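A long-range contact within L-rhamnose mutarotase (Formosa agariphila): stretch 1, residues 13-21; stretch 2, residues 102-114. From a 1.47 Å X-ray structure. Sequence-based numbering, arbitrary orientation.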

# COMPACT_ATOMS: atom_id res chain seq x y z
N GLU A 13 -5.98 1.28 13.78
CA GLU A 13 -6.52 1.65 12.48
C GLU A 13 -5.43 1.48 11.43
O GLU A 13 -4.25 1.73 11.70
CB GLU A 13 -7.01 3.10 12.48
CG GLU A 13 -8.19 3.33 13.42
CD GLU A 13 -9.46 2.67 12.93
OE1 GLU A 13 -9.51 2.26 11.75
OE2 GLU A 13 -10.42 2.56 13.72
N ARG A 14 -5.81 1.05 10.23
CA ARG A 14 -4.88 0.97 9.11
C ARG A 14 -5.12 2.16 8.19
O ARG A 14 -6.27 2.46 7.86
CB ARG A 14 -5.08 -0.33 8.34
CG ARG A 14 -4.86 -1.56 9.23
CD ARG A 14 -5.35 -2.83 8.59
NE ARG A 14 -6.78 -2.82 8.33
CZ ARG A 14 -7.72 -3.13 9.23
NH1 ARG A 14 -9.00 -3.10 8.88
NH2 ARG A 14 -7.39 -3.47 10.46
N LEU A 15 -4.04 2.80 7.77
CA LEU A 15 -4.10 3.94 6.88
C LEU A 15 -3.18 3.71 5.70
O LEU A 15 -2.08 3.18 5.85
CB LEU A 15 -3.62 5.22 7.59
CG LEU A 15 -4.50 5.84 8.66
CD1 LEU A 15 -3.87 7.17 9.02
CD2 LEU A 15 -5.93 5.99 8.19
N ALA A 16 -3.62 4.14 4.52
CA ALA A 16 -2.77 4.09 3.35
C ALA A 16 -2.93 5.38 2.56
O ALA A 16 -4.02 5.97 2.52
CB ALA A 16 -3.12 2.90 2.45
N PHE A 17 -1.84 5.77 1.89
CA PHE A 17 -1.87 7.00 1.11
C PHE A 17 -0.82 6.95 0.02
O PHE A 17 0.14 6.19 0.09
CB PHE A 17 -1.72 8.26 1.98
CG PHE A 17 -0.57 8.23 2.97
CD1 PHE A 17 -0.71 7.60 4.20
CD2 PHE A 17 0.64 8.83 2.68
CE1 PHE A 17 0.33 7.58 5.12
CE2 PHE A 17 1.68 8.82 3.61
CZ PHE A 17 1.52 8.20 4.82
N LYS A 18 -1.03 7.77 -1.01
CA LYS A 18 -0.19 7.83 -2.19
C LYS A 18 0.52 9.17 -2.22
O LYS A 18 -0.11 10.22 -2.02
CB LYS A 18 -1.09 7.67 -3.42
CG LYS A 18 -0.45 7.94 -4.75
CD LYS A 18 -1.45 7.82 -5.92
CE LYS A 18 -0.87 8.45 -7.16
NZ LYS A 18 -1.77 8.38 -8.32
N MET A 19 1.83 9.13 -2.48
CA MET A 19 2.65 10.32 -2.65
C MET A 19 3.38 10.23 -3.98
O MET A 19 3.33 9.20 -4.66
CB MET A 19 3.64 10.48 -1.49
CG MET A 19 2.96 10.73 -0.16
SD MET A 19 4.07 10.78 1.24
CE MET A 19 4.50 9.05 1.36
N LYS A 20 4.07 11.31 -4.35
CA LYS A 20 4.71 11.41 -5.65
C LYS A 20 6.16 11.84 -5.45
O LYS A 20 6.43 12.86 -4.80
CB LYS A 20 3.99 12.41 -6.57
CG LYS A 20 2.54 12.07 -6.99
CD LYS A 20 2.45 10.80 -7.82
CE LYS A 20 3.21 10.90 -9.13
NZ LYS A 20 2.96 9.70 -10.00
N LEU A 21 7.08 11.07 -5.98
CA LEU A 21 8.50 11.40 -6.02
C LEU A 21 8.83 12.08 -7.35
O LEU A 21 8.21 11.81 -8.39
CB LEU A 21 9.29 10.09 -5.88
CG LEU A 21 10.80 10.08 -5.62
CD1 LEU A 21 11.12 10.73 -4.29
CD2 LEU A 21 11.32 8.66 -5.67
N SER A 102 5.04 20.27 2.77
CA SER A 102 4.45 18.97 3.07
C SER A 102 4.20 18.22 1.76
O SER A 102 3.82 18.83 0.75
CB SER A 102 3.14 19.13 3.83
OG SER A 102 2.16 19.82 3.07
N PRO A 103 4.43 16.92 1.73
CA PRO A 103 4.20 16.17 0.49
C PRO A 103 2.74 16.15 0.12
O PRO A 103 1.85 16.06 0.97
CB PRO A 103 4.69 14.75 0.83
CG PRO A 103 4.79 14.68 2.28
CD PRO A 103 5.00 16.07 2.81
N VAL A 104 2.48 16.29 -1.19
CA VAL A 104 1.16 15.97 -1.71
C VAL A 104 0.83 14.54 -1.33
O VAL A 104 1.67 13.64 -1.42
CB VAL A 104 1.15 16.17 -3.23
CG1 VAL A 104 -0.15 15.70 -3.82
CG2 VAL A 104 1.40 17.65 -3.57
N SER A 105 -0.40 14.32 -0.88
CA SER A 105 -0.80 13.02 -0.36
C SER A 105 -2.25 12.76 -0.72
O SER A 105 -3.10 13.60 -0.44
CB SER A 105 -0.64 13.03 1.16
OG SER A 105 -0.81 11.76 1.72
N ILE A 106 -2.52 11.61 -1.33
CA ILE A 106 -3.86 11.20 -1.75
C ILE A 106 -4.27 10.02 -0.88
O ILE A 106 -3.61 8.98 -0.91
CB ILE A 106 -3.86 10.80 -3.24
CG1 ILE A 106 -3.36 11.93 -4.12
CG2 ILE A 106 -5.25 10.30 -3.65
CD1 ILE A 106 -4.37 12.99 -4.37
N PRO A 107 -5.34 10.11 -0.09
CA PRO A 107 -5.70 8.97 0.76
C PRO A 107 -6.29 7.84 -0.06
O PRO A 107 -6.94 8.06 -1.09
CB PRO A 107 -6.75 9.56 1.72
CG PRO A 107 -7.35 10.70 0.95
CD PRO A 107 -6.23 11.27 0.12
N LEU A 108 -6.06 6.61 0.40
CA LEU A 108 -6.56 5.41 -0.25
C LEU A 108 -7.49 4.68 0.71
O LEU A 108 -7.12 4.40 1.85
CB LEU A 108 -5.39 4.52 -0.64
CG LEU A 108 -4.32 5.18 -1.51
CD1 LEU A 108 -3.08 4.31 -1.64
CD2 LEU A 108 -4.88 5.50 -2.85
N GLU A 109 -8.68 4.34 0.23
CA GLU A 109 -9.73 3.75 1.05
C GLU A 109 -9.59 2.23 1.10
O GLU A 109 -9.47 1.58 0.06
CB GLU A 109 -11.08 4.13 0.44
CG GLU A 109 -12.31 3.54 1.12
CD GLU A 109 -13.60 3.81 0.35
OE1 GLU A 109 -13.63 4.76 -0.46
OE2 GLU A 109 -14.58 3.06 0.54
N GLU A 110 -9.64 1.66 2.31
CA GLU A 110 -9.56 0.21 2.42
C GLU A 110 -10.85 -0.43 1.91
O GLU A 110 -11.95 -0.05 2.33
CB GLU A 110 -9.29 -0.22 3.86
CG GLU A 110 -8.86 -1.67 3.96
CD GLU A 110 -8.53 -2.09 5.37
OE1 GLU A 110 -9.44 -2.02 6.24
OE2 GLU A 110 -7.38 -2.51 5.61
N VAL A 111 -10.72 -1.39 0.99
CA VAL A 111 -11.86 -2.11 0.44
C VAL A 111 -11.84 -3.60 0.77
O VAL A 111 -12.82 -4.30 0.45
CB VAL A 111 -12.00 -1.89 -1.08
CG1 VAL A 111 -12.41 -0.44 -1.37
CG2 VAL A 111 -10.72 -2.23 -1.82
N PHE A 112 -10.77 -4.11 1.36
CA PHE A 112 -10.70 -5.49 1.80
C PHE A 112 -9.69 -5.59 2.94
O PHE A 112 -8.63 -4.96 2.87
CB PHE A 112 -10.27 -6.41 0.66
CG PHE A 112 -10.01 -7.83 1.07
CD1 PHE A 112 -11.06 -8.66 1.45
CD2 PHE A 112 -8.73 -8.34 1.09
CE1 PHE A 112 -10.82 -9.96 1.83
CE2 PHE A 112 -8.49 -9.65 1.48
CZ PHE A 112 -9.54 -10.45 1.84
N TYR A 113 -10.03 -6.39 3.96
CA TYR A 113 -9.07 -6.74 5.00
C TYR A 113 -9.32 -8.17 5.45
O TYR A 113 -10.46 -8.54 5.76
CB TYR A 113 -9.17 -5.79 6.20
CG TYR A 113 -8.28 -6.19 7.37
CD1 TYR A 113 -6.89 -6.11 7.28
CD2 TYR A 113 -8.83 -6.63 8.55
CE1 TYR A 113 -6.08 -6.46 8.34
CE2 TYR A 113 -8.03 -6.99 9.62
CZ TYR A 113 -6.66 -6.90 9.50
OH TYR A 113 -5.86 -7.27 10.56
N MET A 114 -8.24 -8.96 5.51
CA MET A 114 -8.24 -10.28 6.14
C MET A 114 -7.10 -10.33 7.15
O MET A 114 -5.93 -10.23 6.76
CB MET A 114 -8.06 -11.39 5.08
CG MET A 114 -8.15 -12.78 5.67
SD MET A 114 -7.35 -14.05 4.67
CE MET A 114 -5.62 -13.62 4.90
O HOH W 1 -6.55 4.62 4.37
O HOH W 2 4.13 13.63 -2.66

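The contact is a short antiparallel β pairing, extended at both ends by bridging waters and anchored at one end by an arginine held by both a carboxylate and an aromatic ring. The strand directions differ by 142°, and Lys 18 and Ile 106 form the clearest bridge: Lys 18 N donates to Ile 106 O and Ile 106 N to Lys 18 O, both at 2.9 Å, with N-H...acceptor angles of 160° and 165°. Next along, Phe 17 faces Pro 107 in a non-hydrogen-bonded pair, CA to CA 4.3 Å. Leu 108 N then donates to Ala 16 O at 3.0 Å, but the return link runs through water 1, which accepts from Ala 16 N (3.0 Å) and donates to Leu 108 O (2.6 Å). Water 2 similarly links Lys 20 N (2.9 Å) to Val 104 O (2.8 Å).

Apolar contacts are modest: Ala 16 CB lies 4.2 Å from Leu 108 CB, and Met 19 SD 4.0 Å from Pro 103 CB.

Arg 14 NE and NH1 donate to Glu 110 OE2 (2.8 Å) and OE1 (2.9 Å), respectively, a bidentate salt bridge near the guanidinium plane. That leaves a face free to stack on Tyr 113: the planes differ by 4°, and Arg 14 CZ sits 3.5 Å from the Tyr 113 ring centroid, a cation-π geometry.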